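Local coordinates for sp1 protein (Swine acute diarrhea syndrome coronavirus, PDB 6LPA) that probably suppresses host gene expression, as alphacoronavirus nsp1 proteins do, and is associated with effects on host proliferation and with immune evasion, at residues Ala9-Gln14 and Ser92-Val97; Val45-Gln50 and Arg86-Pro91; Ile16-Tyr21 and Ile54-Ser59; Phe61-Glu66 and Ala73-Phe78. One frame throughout, in Å; residues are numbered along the deposited sequence.

Contact 1 (Ala9-Gln14 and Ser92-Val97); sequences AVASDQ and SNSNYV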
loop_
_atom_site.group_PDB
_atom_site.type_symbol
_atom_site.label_atom_id
_atom_site.label_comp_id
_atom_site.label_asym_id
_atom_site.label_seq_id
_atom_site.Cartn_x
_atom_site.Cartn_y
_atom_site.Cartn_z
ATOM N N ALA A 9 15.910 9.353 -10.977
ATOM C CA ALA A 9 16.249 10.729 -10.662
ATOM C C ALA A 9 16.086 10.953 -9.161
ATOM O O ALA A 9 14.965 11.095 -8.663
ATOM C CB ALA A 9 15.386 11.692 -11.467
ATOM N N VAL A 10 17.202 10.993 -8.445
ATOM C CA VAL A 10 17.193 11.140 -6.994
ATOM C C VAL A 10 17.138 12.619 -6.648
ATOM O O VAL A 10 17.976 13.407 -7.107
ATOM C CB VAL A 10 18.427 10.481 -6.372
ATOM C CG1 VAL A 10 18.478 10.782 -4.863
ATOM C CG2 VAL A 10 18.417 8.981 -6.673
ATOM N N ALA A 11 16.157 12.997 -5.829
ATOM C CA ALA A 11 15.943 14.403 -5.533
ATOM C C ALA A 11 17.168 14.987 -4.843
ATOM O O ALA A 11 17.806 14.327 -4.022
ATOM C CB ALA A 11 14.698 14.562 -4.662
ATOM N N SER A 12 17.513 16.234 -5.202
ATOM C CA SER A 12 18.656 16.886 -4.578
ATOM C C SER A 12 18.352 18.304 -4.097
ATOM O O SER A 12 19.266 18.977 -3.605
ATOM C CB SER A 12 19.863 16.927 -5.533
ATOM O OG SER A 12 19.502 17.567 -6.729
ATOM N N ASP A 13 17.121 18.788 -4.217
ATOM C CA ASP A 13 16.796 20.124 -3.742
ATOM C C ASP A 13 16.588 20.154 -2.223
ATOM O O ASP A 13 16.238 19.150 -1.591
ATOM C CB ASP A 13 15.519 20.647 -4.400
ATOM C CG ASP A 13 15.757 21.226 -5.757
ATOM O OD1 ASP A 13 16.918 21.584 -6.055
ATOM O OD2 ASP A 13 14.772 21.334 -6.517
ATOM N N GLN A 14 16.781 21.351 -1.652
ATOM C CA GLN A 14 16.406 21.608 -0.260
ATOM C C GLN A 14 14.941 21.281 0.006
ATOM O O GLN A 14 14.595 20.728 1.060
ATOM C CB GLN A 14 16.651 23.075 0.079
ATOM C CG GLN A 14 17.882 23.321 0.853
ATOM C CD GLN A 14 17.807 22.781 2.260
ATOM O OE1 GLN A 14 16.837 22.108 2.663
ATOM N NE2 GLN A 14 18.852 23.043 3.009
ATOM N N SER A 92 7.420 14.646 -9.360
ATOM C CA SER A 92 8.067 15.884 -8.958
ATOM C C SER A 92 8.990 16.347 -10.073
ATOM O O SER A 92 9.589 15.527 -10.777
ATOM C CB SER A 92 8.870 15.700 -7.661
ATOM O OG SER A 92 9.619 16.868 -7.406
ATOM N N ASN A 93 9.109 17.664 -10.210
ATOM C CA ASN A 93 10.066 18.291 -11.113
ATOM C C ASN A 93 11.300 18.838 -10.389
ATOM O O ASN A 93 11.954 19.750 -10.906
ATOM C CB ASN A 93 9.372 19.405 -11.905
ATOM C CG ASN A 93 8.378 18.864 -12.937
ATOM O OD1 ASN A 93 8.647 17.869 -13.611
ATOM N ND2 ASN A 93 7.210 19.502 -13.034
ATOM N N SER A 94 11.641 18.310 -9.210
ATOM C CA SER A 94 12.780 18.851 -8.473
ATOM C C SER A 94 14.099 18.574 -9.197
ATOM O O SER A 94 14.200 17.685 -10.056
ATOM C CB SER A 94 12.856 18.250 -7.073
ATOM O OG SER A 94 13.497 16.996 -7.129
ATOM N N ASN A 95 15.124 19.348 -8.825
ATOM C CA ASN A 95 16.484 19.067 -9.263
ATOM C C ASN A 95 16.916 17.727 -8.695
ATOM O O ASN A 95 16.456 17.300 -7.631
ATOM C CB ASN A 95 17.458 20.167 -8.817
ATOM C CG ASN A 95 17.108 21.535 -9.404
ATOM O OD1 ASN A 95 16.759 21.642 -10.579
ATOM N ND2 ASN A 95 17.205 22.581 -8.587
ATOM N N TYR A 96 17.809 17.062 -9.415
ATOM C CA TYR A 96 18.081 15.661 -9.158
ATOM C C TYR A 96 19.515 15.368 -9.546
ATOM O O TYR A 96 20.174 16.165 -10.218
ATOM C CB TYR A 96 17.140 14.745 -9.955
ATOM C CG TYR A 96 17.275 14.934 -11.458
ATOM C CD1 TYR A 96 16.616 15.977 -12.101
ATOM C CD2 TYR A 96 18.075 14.085 -12.234
ATOM C CE1 TYR A 96 16.740 16.174 -13.464
ATOM C CE2 TYR A 96 18.203 14.275 -13.624
ATOM C CZ TYR A 96 17.530 15.327 -14.223
ATOM O OH TYR A 96 17.621 15.556 -15.580
ATOM N N VAL A 97 19.979 14.205 -9.102
ATOM C CA VAL A 97 21.177 13.556 -9.605
ATOM C C VAL A 97 20.785 12.127 -9.968
ATOM O O VAL A 97 19.951 11.502 -9.302
ATOM C CB VAL A 97 22.334 13.575 -8.571
ATOM C CG1 VAL A 97 22.729 15.012 -8.212
ATOM C CG2 VAL A 97 21.968 12.795 -7.318
#
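Asp13 and Asn95 meet through similar first torsions: CG lies beside the backbone N in both, at chi1 -82° in Asp13 and -61° in Asn95. The carboxylate and amide planes are 81° apart. Asn95 ND2 donates to Asp13 OD1 over 2.7 Å, using the syn lone pair of that oxygen. The backbone N of Asn95 reaches Asp13 OD2 at 3.1 Å, from above the carboxylate plane. Both carboxylate oxygens of Asp13 are therefore gripped by one residue. The grip lies just beyond the antiparallel pairing of strands 6-11 and 96-104 in the closed six-stranded beta barrel of nsp1. On its other flank, strand 6-11 bonds through the backbone of Ala9 and Ala11 to Phe44. Val10 and Val97 form a hydrogen-bonded pair, with N to O distances of 2.9 Å both ways. Ser12 N continues the pairing by donating to Asn95 O, also over 2.9 Å. Asn95 O takes a second bond from Ser94 OG, at 3.0 Å, and the two donors come from opposite faces of its carbonyl plane. Ala9 CB approaches the Tyr96 ring obliquely, 3.7 Å from CD2. Ser94 O is held from outside by Arg43 NE.

Contact 2 (Val45-Gln50 and Arg86-Pro91); sequences VAFGLQ and RGWLIP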
loop_
_atom_site.group_PDB
_atom_site.type_symbol
_atom_site.label_atom_id
_atom_site.label_comp_id
_atom_site.label_asym_id
_atom_site.label_seq_id
_atom_site.Cartn_x
_atom_site.Cartn_y
_atom_site.Cartn_z
ATOM N N VAL A 45 12.935 9.682 -3.291
ATOM C CA VAL A 45 13.089 10.383 -2.034
ATOM C C VAL A 45 13.404 9.311 -1.010
ATOM O O VAL A 45 12.582 8.420 -0.765
ATOM C CB VAL A 45 11.827 11.171 -1.666
ATOM C CG1 VAL A 45 12.042 12.003 -0.397
ATOM C CG2 VAL A 45 11.403 12.030 -2.856
ATOM N N ALA A 46 14.604 9.371 -0.440
ATOM C CA ALA A 46 15.017 8.383 0.543
ATOM C C ALA A 46 14.153 8.483 1.797
ATOM O O ALA A 46 13.665 9.558 2.165
ATOM C CB ALA A 46 16.490 8.584 0.907
ATOM N N PHE A 47 13.964 7.351 2.460
ATOM C CA PHE A 47 13.310 7.384 3.757
ATOM C C PHE A 47 14.187 8.155 4.733
ATOM O O PHE A 47 15.402 7.931 4.806
ATOM C CB PHE A 47 13.056 5.979 4.292
ATOM C CG PHE A 47 12.404 5.980 5.652
ATOM C CD1 PHE A 47 11.027 6.146 5.772
ATOM C CD2 PHE A 47 13.171 5.906 6.812
ATOM C CE1 PHE A 47 10.408 6.193 7.010
ATOM C CE2 PHE A 47 12.562 5.921 8.055
ATOM C CZ PHE A 47 11.166 6.081 8.157
ATOM N N GLY A 48 13.564 9.049 5.496
ATOM C CA GLY A 48 14.277 9.997 6.320
ATOM C C GLY A 48 14.235 11.403 5.783
ATOM O O GLY A 48 14.448 12.352 6.548
ATOM N N LEU A 49 13.930 11.565 4.490
ATOM C CA LEU A 49 13.846 12.868 3.850
ATOM C C LEU A 49 12.416 13.250 3.485
ATOM O O LEU A 49 12.214 14.201 2.735
ATOM C CB LEU A 49 14.737 12.904 2.603
ATOM C CG LEU A 49 16.160 12.381 2.769
ATOM C CD1 LEU A 49 16.977 12.624 1.499
ATOM C CD2 LEU A 49 16.823 13.016 3.958
ATOM N N GLN A 50 11.408 12.552 4.016
ATOM C CA GLN A 50 10.042 12.904 3.650
ATOM C C GLN A 50 9.698 14.317 4.073
ATOM O O GLN A 50 8.785 14.919 3.501
ATOM C CB GLN A 50 9.030 11.917 4.255
ATOM C CG GLN A 50 9.076 11.813 5.772
ATOM C CD GLN A 50 10.009 10.714 6.221
ATOM O OE1 GLN A 50 10.891 10.298 5.466
ATOM N NE2 GLN A 50 9.816 10.225 7.443
ATOM N N ARG A 86 12.664 1.915 2.080
ATOM C CA ARG A 86 13.879 2.649 1.736
ATOM C C ARG A 86 13.611 4.006 1.112
ATOM O O ARG A 86 14.509 4.853 1.086
ATOM C CB ARG A 86 14.741 1.828 0.767
ATOM C CG ARG A 86 15.115 0.476 1.306
ATOM C CD ARG A 86 15.795 0.640 2.673
ATOM N NE ARG A 86 16.067 -0.667 3.251
ATOM C CZ ARG A 86 16.483 -0.887 4.495
ATOM N NH1 ARG A 86 16.705 0.127 5.339
ATOM N NH2 ARG A 86 16.685 -2.139 4.889
ATOM N N GLY A 87 12.413 4.236 0.605
ATOM C CA GLY A 87 12.124 5.510 -0.007
ATOM C C GLY A 87 10.961 5.380 -0.968
ATOM O O GLY A 87 10.305 4.345 -1.036
ATOM N N TRP A 88 10.720 6.467 -1.698
ATOM C CA TRP A 88 9.574 6.538 -2.593
ATOM C C TRP A 88 9.991 7.141 -3.925
ATOM O O TRP A 88 10.967 7.889 -4.016
ATOM C CB TRP A 88 8.440 7.390 -2.018
ATOM C CG TRP A 88 8.037 7.085 -0.604
ATOM C CD1 TRP A 88 6.998 6.294 -0.200
ATOM C CD2 TRP A 88 8.641 7.609 0.595
ATOM N NE1 TRP A 88 6.924 6.290 1.187
ATOM C CE2 TRP A 88 7.922 7.081 1.695
ATOM C CE3 TRP A 88 9.722 8.464 0.843
ATOM C CZ2 TRP A 88 8.257 7.378 3.026
ATOM C CZ3 TRP A 88 10.063 8.755 2.176
ATOM C CH2 TRP A 88 9.319 8.221 3.248
ATOM N N LEU A 89 9.213 6.830 -4.957
ATOM C CA LEU A 89 9.228 7.564 -6.216
ATOM C C LEU A 89 7.942 8.368 -6.263
ATOM O O LEU A 89 6.848 7.797 -6.158
ATOM C CB LEU A 89 9.328 6.622 -7.416
ATOM C CG LEU A 89 10.709 6.079 -7.766
ATOM C CD1 LEU A 89 10.566 4.810 -8.605
ATOM C CD2 LEU A 89 11.496 7.159 -8.527
ATOM N N ILE A 90 8.077 9.682 -6.397
ATOM C CA ILE A 90 6.967 10.618 -6.276
ATOM C C ILE A 90 7.011 11.580 -7.451
ATOM O O ILE A 90 8.075 12.159 -7.735
ATOM C CB ILE A 90 7.034 11.405 -4.951
ATOM C CG1 ILE A 90 7.406 10.480 -3.777
ATOM C CG2 ILE A 90 5.725 12.138 -4.714
ATOM C CD1 ILE A 90 7.695 11.208 -2.457
ATOM N N PRO A 91 5.885 11.818 -8.120
ATOM C CA PRO A 91 5.870 12.805 -9.211
ATOM C C PRO A 91 6.373 14.148 -8.707
ATOM O O PRO A 91 5.861 14.700 -7.727
ATOM C CB PRO A 91 4.395 12.846 -9.634
ATOM C CG PRO A 91 3.864 11.484 -9.262
ATOM C CD PRO A 91 4.584 11.143 -7.962
#
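A type II beta turn from Ala46 to Leu49 ends strand 42-46, and it sits against a classic beta bulge in strand 85-91, where Arg86 and Gly87 both face Leu65. The two strands are antiparallel neighbours in the beta barrel. Val45 and Trp88 exchange two backbone hydrogen bonds: Val45 N to Trp88 O at 2.8 Å and Trp88 N to Val45 O at 2.9 Å. Phe47 N adds a third, to Arg86 O, from above that carbonyl plane. Gly87 lies opposite Ala46, where a CB would clash with Val45 O. Trp88 CG stands beside its backbone N (chi1 -49°), and the six-membered part of the indole reaches Phe47 and Gln50. Its CH2 meets Phe47 CD1 obliquely at 3.7 Å. Val45 CG2 touches Ile90 CD1 at 3.8 Å, on the same side of the sheet as the indole. Phe78 meets the Trp88 ring edge-to-face, and Val62 and Ala64 of strand 61-66 pack on it. Gln50 folds back at chi2 (-92°), and its amide plane stands 82° from the indole. Gln50 OE1 accepts from Gly48 N at 3.0 Å and also lies at the indole edge, in the ring plane, 3.4 Å from Trp88 CH2.

Contact 3 (Ile16-Tyr21 and Ile54-Ser59); sequences ISAHGY and IGVEPS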
loop_
_atom_site.group_PDB
_atom_site.type_symbol
_atom_site.label_atom_id
_atom_site.label_comp_id
_atom_site.label_asym_id
_atom_site.label_seq_id
_atom_site.Cartn_x
_atom_site.Cartn_y
_atom_site.Cartn_z
ATOM N N ILE A 16 11.284 19.760 -1.989
ATOM C CA ILE A 16 10.819 18.955 -3.109
ATOM C C ILE A 16 9.330 19.217 -3.216
ATOM O O ILE A 16 8.555 18.784 -2.355
ATOM C CB ILE A 16 11.119 17.457 -2.906
ATOM C CG1 ILE A 16 12.620 17.178 -3.027
ATOM C CG2 ILE A 16 10.385 16.576 -3.909
ATOM C CD1 ILE A 16 13.068 15.964 -2.171
ATOM N N SER A 17 8.926 19.964 -4.235
ATOM C CA SER A 17 7.504 20.086 -4.519
ATOM C C SER A 17 7.045 18.878 -5.335
ATOM O O SER A 17 7.660 18.541 -6.354
ATOM C CB SER A 17 7.217 21.378 -5.274
ATOM O OG SER A 17 5.876 21.358 -5.712
ATOM N N ALA A 18 5.980 18.215 -4.880
ATOM C CA ALA A 18 5.588 16.930 -5.439
ATOM C C ALA A 18 4.087 16.746 -5.274
ATOM O O ALA A 18 3.391 17.597 -4.717
ATOM C CB ALA A 18 6.359 15.785 -4.772
ATOM N N HIS A 19 3.590 15.615 -5.760
ATOM C CA HIS A 19 2.185 15.289 -5.570
ATOM C C HIS A 19 2.001 13.782 -5.656
ATOM O O HIS A 19 2.807 13.083 -6.278
ATOM C CB HIS A 19 1.292 15.994 -6.600
ATOM C CG HIS A 19 1.572 15.613 -8.017
ATOM N ND1 HIS A 19 0.868 14.626 -8.677
ATOM C CD2 HIS A 19 2.473 16.089 -8.907
ATOM C CE1 HIS A 19 1.330 14.505 -9.909
ATOM N NE2 HIS A 19 2.300 15.388 -10.078
ATOM N N GLY A 20 0.931 13.294 -5.018
ATOM C CA GLY A 20 0.489 11.918 -5.153
ATOM C C GLY A 20 -0.952 11.831 -5.626
ATOM O O GLY A 20 -1.500 12.818 -6.129
ATOM N N TYR A 21 -1.580 10.668 -5.461
ATOM C CA TYR A 21 -2.889 10.385 -6.030
ATOM C C TYR A 21 -3.865 9.923 -4.948
ATOM O O TYR A 21 -3.463 9.261 -3.990
ATOM C CB TYR A 21 -2.771 9.324 -7.137
ATOM C CG TYR A 21 -1.794 9.759 -8.215
ATOM C CD1 TYR A 21 -2.086 10.829 -9.048
ATOM C CD2 TYR A 21 -0.562 9.134 -8.368
ATOM C CE1 TYR A 21 -1.185 11.255 -10.013
ATOM C CE2 TYR A 21 0.343 9.550 -9.341
ATOM C CZ TYR A 21 0.025 10.610 -10.154
ATOM O OH TYR A 21 0.914 11.022 -11.125
ATOM N N ILE A 54 6.901 18.723 -0.088
ATOM C CA ILE A 54 5.705 19.527 0.094
ATOM C C ILE A 54 4.750 19.146 -1.024
ATOM O O ILE A 54 5.188 18.852 -2.143
ATOM C CB ILE A 54 6.015 21.043 0.109
ATOM C CG1 ILE A 54 6.481 21.529 -1.258
ATOM C CG2 ILE A 54 7.095 21.335 1.132
ATOM C CD1 ILE A 54 7.107 22.910 -1.241
ATOM N N GLY A 55 3.460 19.054 -0.691
ATOM C CA GLY A 55 2.412 18.718 -1.637
ATOM C C GLY A 55 1.884 17.300 -1.567
ATOM O O GLY A 55 0.983 16.954 -2.346
ATOM N N VAL A 56 2.419 16.452 -0.694
ATOM C CA VAL A 56 2.019 15.045 -0.641
ATOM C C VAL A 56 1.528 14.721 0.768
ATOM O O VAL A 56 2.302 14.786 1.736
ATOM C CB VAL A 56 3.162 14.102 -1.057
ATOM C CG1 VAL A 56 2.647 12.680 -1.142
ATOM C CG2 VAL A 56 3.739 14.533 -2.416
ATOM N N GLU A 57 0.242 14.365 0.875
ATOM C CA GLU A 57 -0.388 14.018 2.141
ATOM C C GLU A 57 -0.075 12.575 2.516
ATOM O O GLU A 57 0.195 11.740 1.639
ATOM C CB GLU A 57 -1.902 14.192 2.035
ATOM C CG GLU A 57 -2.534 14.940 3.178
ATOM C CD GLU A 57 -2.160 16.398 3.169
ATOM O OE1 GLU A 57 -2.739 17.140 2.353
ATOM O OE2 GLU A 57 -1.289 16.800 3.968
ATOM N N PRO A 58 -0.133 12.245 3.815
ATOM C CA PRO A 58 0.068 10.844 4.219
ATOM C C PRO A 58 -0.902 9.877 3.553
ATOM O O PRO A 58 -0.547 8.716 3.310
ATOM C CB PRO A 58 -0.127 10.896 5.744
ATOM C CG PRO A 58 0.224 12.279 6.109
ATOM C CD PRO A 58 -0.244 13.138 4.986
ATOM N N SER A 59 -2.114 10.324 3.232
ATOM C CA SER A 59 -3.081 9.475 2.546
ATOM C C SER A 59 -2.820 9.355 1.048
ATOM O O SER A 59 -3.448 8.517 0.389
ATOM C CB SER A 59 -4.483 10.031 2.768
ATOM O OG SER A 59 -4.489 11.402 2.427
HETATM O O HOH W 1 -0.502 15.112 -3.523
#
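Ile54 is held by two backbone hydrogen bonds to residues either side of Ser17. Ile54 N donates to Ile16 O at 2.8 Å, and Ala18 N donates to Ile54 O at 2.9 Å, nearly along the C=O axis. This is the parallel pairing of the small two-stranded sheet 16-17 and 53-54. Ile54 CG1 sits between its backbone N and carbonyl carbon (chi1 68°) and lies 3.7 Å from Ser17 CA. Further on, Val56 CG2 leans on segment 16-21. It is 3.7 Å from Ala18 CB and 3.5 Å from His19 N. Gly55 passes close to Ala18 O, where a CB would clash. One water then bridges the segments: it accepts from Gly20 N at 2.8 Å and donates to Gly55 O at 2.6 Å. In the next shell, Ile90 of strand 85-91 packs on both Ala18 and Val56, and Phe78 also touches Val56. Ser92 OG bonds to Ser17 O, while His19 pairs with the backbone of Pro91. Glu57 and Ser59 pack on Arg83 of the second subunit. The polar links between the two segments are all backbone or water, so their pairing does not depend on polar side chains across it.

Contact 4 (Phe61-Glu66 and Ala73-Phe78); sequences FVVALE and AYIATF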
loop_
_atom_site.group_PDB
_atom_site.type_symbol
_atom_site.label_atom_id
_atom_site.label_comp_id
_atom_site.label_asym_id
_atom_site.label_seq_id
_atom_site.Cartn_x
_atom_site.Cartn_y
_atom_site.Cartn_z
ATOM N N PHE A 61 -1.320 8.342 -2.506
ATOM C CA PHE A 61 -0.620 7.185 -3.035
ATOM C C PHE A 61 0.607 7.616 -3.826
ATOM O O PHE A 61 0.530 8.491 -4.696
ATOM C CB PHE A 61 -1.551 6.359 -3.916
ATOM C CG PHE A 61 -2.501 5.523 -3.131
ATOM C CD1 PHE A 61 -2.063 4.366 -2.505
ATOM C CD2 PHE A 61 -3.817 5.916 -2.970
ATOM C CE1 PHE A 61 -2.942 3.599 -1.757
ATOM C CE2 PHE A 61 -4.695 5.154 -2.216
ATOM C CZ PHE A 61 -4.258 3.993 -1.620
ATOM N N VAL A 62 1.742 7.008 -3.503
ATOM C CA VAL A 62 2.972 7.159 -4.271
ATOM C C VAL A 62 3.495 5.753 -4.549
ATOM O O VAL A 62 2.814 4.763 -4.248
ATOM C CB VAL A 62 3.987 8.032 -3.508
ATOM C CG1 VAL A 62 3.399 9.419 -3.236
ATOM C CG2 VAL A 62 4.345 7.399 -2.194
ATOM N N VAL A 63 4.682 5.639 -5.155
ATOM C CA VAL A 63 5.372 4.358 -5.274
ATOM C C VAL A 63 6.334 4.246 -4.107
ATOM O O VAL A 63 7.107 5.177 -3.840
ATOM C CB VAL A 63 6.109 4.220 -6.621
ATOM C CG1 VAL A 63 7.084 3.043 -6.587
ATOM C CG2 VAL A 63 5.104 4.026 -7.764
ATOM N N ALA A 64 6.249 3.141 -3.375
ATOM C CA ALA A 64 7.167 2.849 -2.284
ATOM C C ALA A 64 8.178 1.816 -2.762
ATOM O O ALA A 64 7.913 1.049 -3.687
ATOM C CB ALA A 64 6.421 2.332 -1.044
ATOM N N LEU A 65 9.352 1.822 -2.133
ATOM C CA LEU A 65 10.420 0.870 -2.448
ATOM C C LEU A 65 10.974 0.322 -1.145
ATOM O O LEU A 65 11.479 1.087 -0.318
ATOM C CB LEU A 65 11.540 1.531 -3.267
ATOM C CG LEU A 65 11.182 2.063 -4.663
ATOM C CD1 LEU A 65 10.841 3.563 -4.646
ATOM C CD2 LEU A 65 12.323 1.798 -5.664
ATOM N N GLU A 66 10.875 -0.991 -0.955
ATOM C CA GLU A 66 11.384 -1.644 0.243
ATOM C C GLU A 66 12.322 -2.773 -0.155
ATOM O O GLU A 66 12.195 -3.347 -1.242
ATOM C CB GLU A 66 10.258 -2.205 1.108
ATOM C CG GLU A 66 9.568 -3.425 0.548
ATOM C CD GLU A 66 8.412 -3.880 1.437
ATOM O OE1 GLU A 66 8.323 -5.093 1.738
ATOM O OE2 GLU A 66 7.600 -3.013 1.839
ATOM N N ALA A 73 9.231 -2.420 -5.698
ATOM C CA ALA A 73 8.436 -1.209 -5.803
ATOM C C ALA A 73 6.959 -1.565 -5.891
ATOM O O ALA A 73 6.585 -2.524 -6.570
ATOM C CB ALA A 73 8.854 -0.402 -7.030
ATOM N N TYR A 74 6.121 -0.784 -5.210
ATOM C CA TYR A 74 4.685 -1.027 -5.234
ATOM C C TYR A 74 3.995 0.274 -4.872
ATOM O O TYR A 74 4.622 1.207 -4.371
ATOM C CB TYR A 74 4.289 -2.148 -4.271
ATOM C CG TYR A 74 4.736 -1.904 -2.842
ATOM C CD1 TYR A 74 6.038 -2.183 -2.448
ATOM C CD2 TYR A 74 3.856 -1.414 -1.888
ATOM C CE1 TYR A 74 6.457 -1.967 -1.156
ATOM C CE2 TYR A 74 4.271 -1.186 -0.575
ATOM C CZ TYR A 74 5.568 -1.471 -0.219
ATOM O OH TYR A 74 6.007 -1.258 1.070
ATOM N N ILE A 75 2.702 0.325 -5.124
ATOM C CA ILE A 75 1.910 1.512 -4.830
ATOM C C ILE A 75 1.445 1.440 -3.384
ATOM O O ILE A 75 0.994 0.391 -2.917
ATOM C CB ILE A 75 0.735 1.634 -5.816
ATOM C CG1 ILE A 75 1.282 1.773 -7.223
ATOM C CG2 ILE A 75 -0.142 2.835 -5.481
ATOM C CD1 ILE A 75 0.206 1.968 -8.298
ATOM N N ALA A 76 1.594 2.550 -2.665
ATOM C CA ALA A 76 1.325 2.638 -1.233
ATOM C C ALA A 76 1.123 4.103 -0.869
ATOM O O ALA A 76 1.560 5.005 -1.597
ATOM C CB ALA A 76 2.467 2.022 -0.405
ATOM N N THR A 77 0.435 4.345 0.251
ATOM C CA THR A 77 0.312 5.717 0.726
ATOM C C THR A 77 1.671 6.227 1.178
ATOM O O THR A 77 2.505 5.464 1.674
ATOM C CB THR A 77 -0.683 5.838 1.896
ATOM O OG1 THR A 77 -0.256 5.013 2.994
ATOM C CG2 THR A 77 -2.116 5.446 1.450
ATOM N N PHE A 78 1.866 7.545 1.034
ATOM C CA PHE A 78 3.113 8.182 1.447
ATOM C C PHE A 78 3.363 7.972 2.937
ATOM O O PHE A 78 4.519 7.843 3.368
ATOM C CB PHE A 78 3.051 9.675 1.078
ATOM C CG PHE A 78 4.339 10.443 1.282
ATOM C CD1 PHE A 78 5.589 9.869 1.023
ATOM C CD2 PHE A 78 4.293 11.774 1.705
ATOM C CE1 PHE A 78 6.779 10.615 1.223
ATOM C CE2 PHE A 78 5.452 12.510 1.899
ATOM C CZ PHE A 78 6.704 11.935 1.651
#
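Tyr74 and Glu66 cross at about a right angle, with ring and carboxylate planes 84° apart. Tyr74 OH donates to Glu66 OE2 in a very short hydrogen bond of 2.5 Å, and OE2 lies at the edge of the ring, near its plane. The Glu66 chain runs extended beyond CG (chi2 -177°), which carries CD out toward the phenol. Its other oxygen, OE1, accepts from Met24 N of the second subunit.

One face of the Tyr74 ring receives Ala64 CB, a CH-pi contact 4.2 Å from the centroid and offset toward the rim. Ala64 CB also touches Ala76 CB at 4.0 Å. At the other end of the strands, Phe61 turns its ring face to Thr77 CG2, 4.1 Å from the centroid. Ile75 CG2 approaches the same ring obliquely, 3.9 Å from CD1. Val63 CG1 packs on Ala73 CB at 3.9 Å, on the sheet face that also carries Ile75 and Leu65. Helix 24-28 of the same chain covers part of this face through Met24, Ala27 and Val28 against Ile75. The opposite face carries Val62, Ala64, Tyr74 and Ala76; Ile90 packs there on Val62, and Leu85 on Ala64.

Between these side chains, Val62 with Ala76 and Ala64 with Tyr74 are hydrogen-bonded pairs, each linked by two N-H to O bonds. The second subunit also packs on Phe61, Tyr74 and Thr77. The N-to-C directions of segments 61-66 and 73-77 are 134° apart, and their alternating pairs are those of a twisted antiparallel beta hairpin within the six-stranded mixed beta barrel of nsp1.

How the contacts relate
Contacts 1, 2 and 4 belong to the barrel; contact 3 is a separate two-stranded pairing next to it. Contacts 2 and 4 are closest, with centres about 9 Å apart. They join through strands 85-91 and 61-66, where Leu89 N meets Val63 O at 2.9 Å. Contacts 1 and 2 adjoin in sequence at Pro91 and Ser92, and their centres are about 11 Å apart. Contact 3 touches all the others; it meets contact 4 where Tyr21 O lies 2.8 Å from Phe61 N. Contacts 1 and 4 lie on opposite sides of the chain's centre, about 18 Å apart between centres. Contacts 3 and 4 both reach the second subunit.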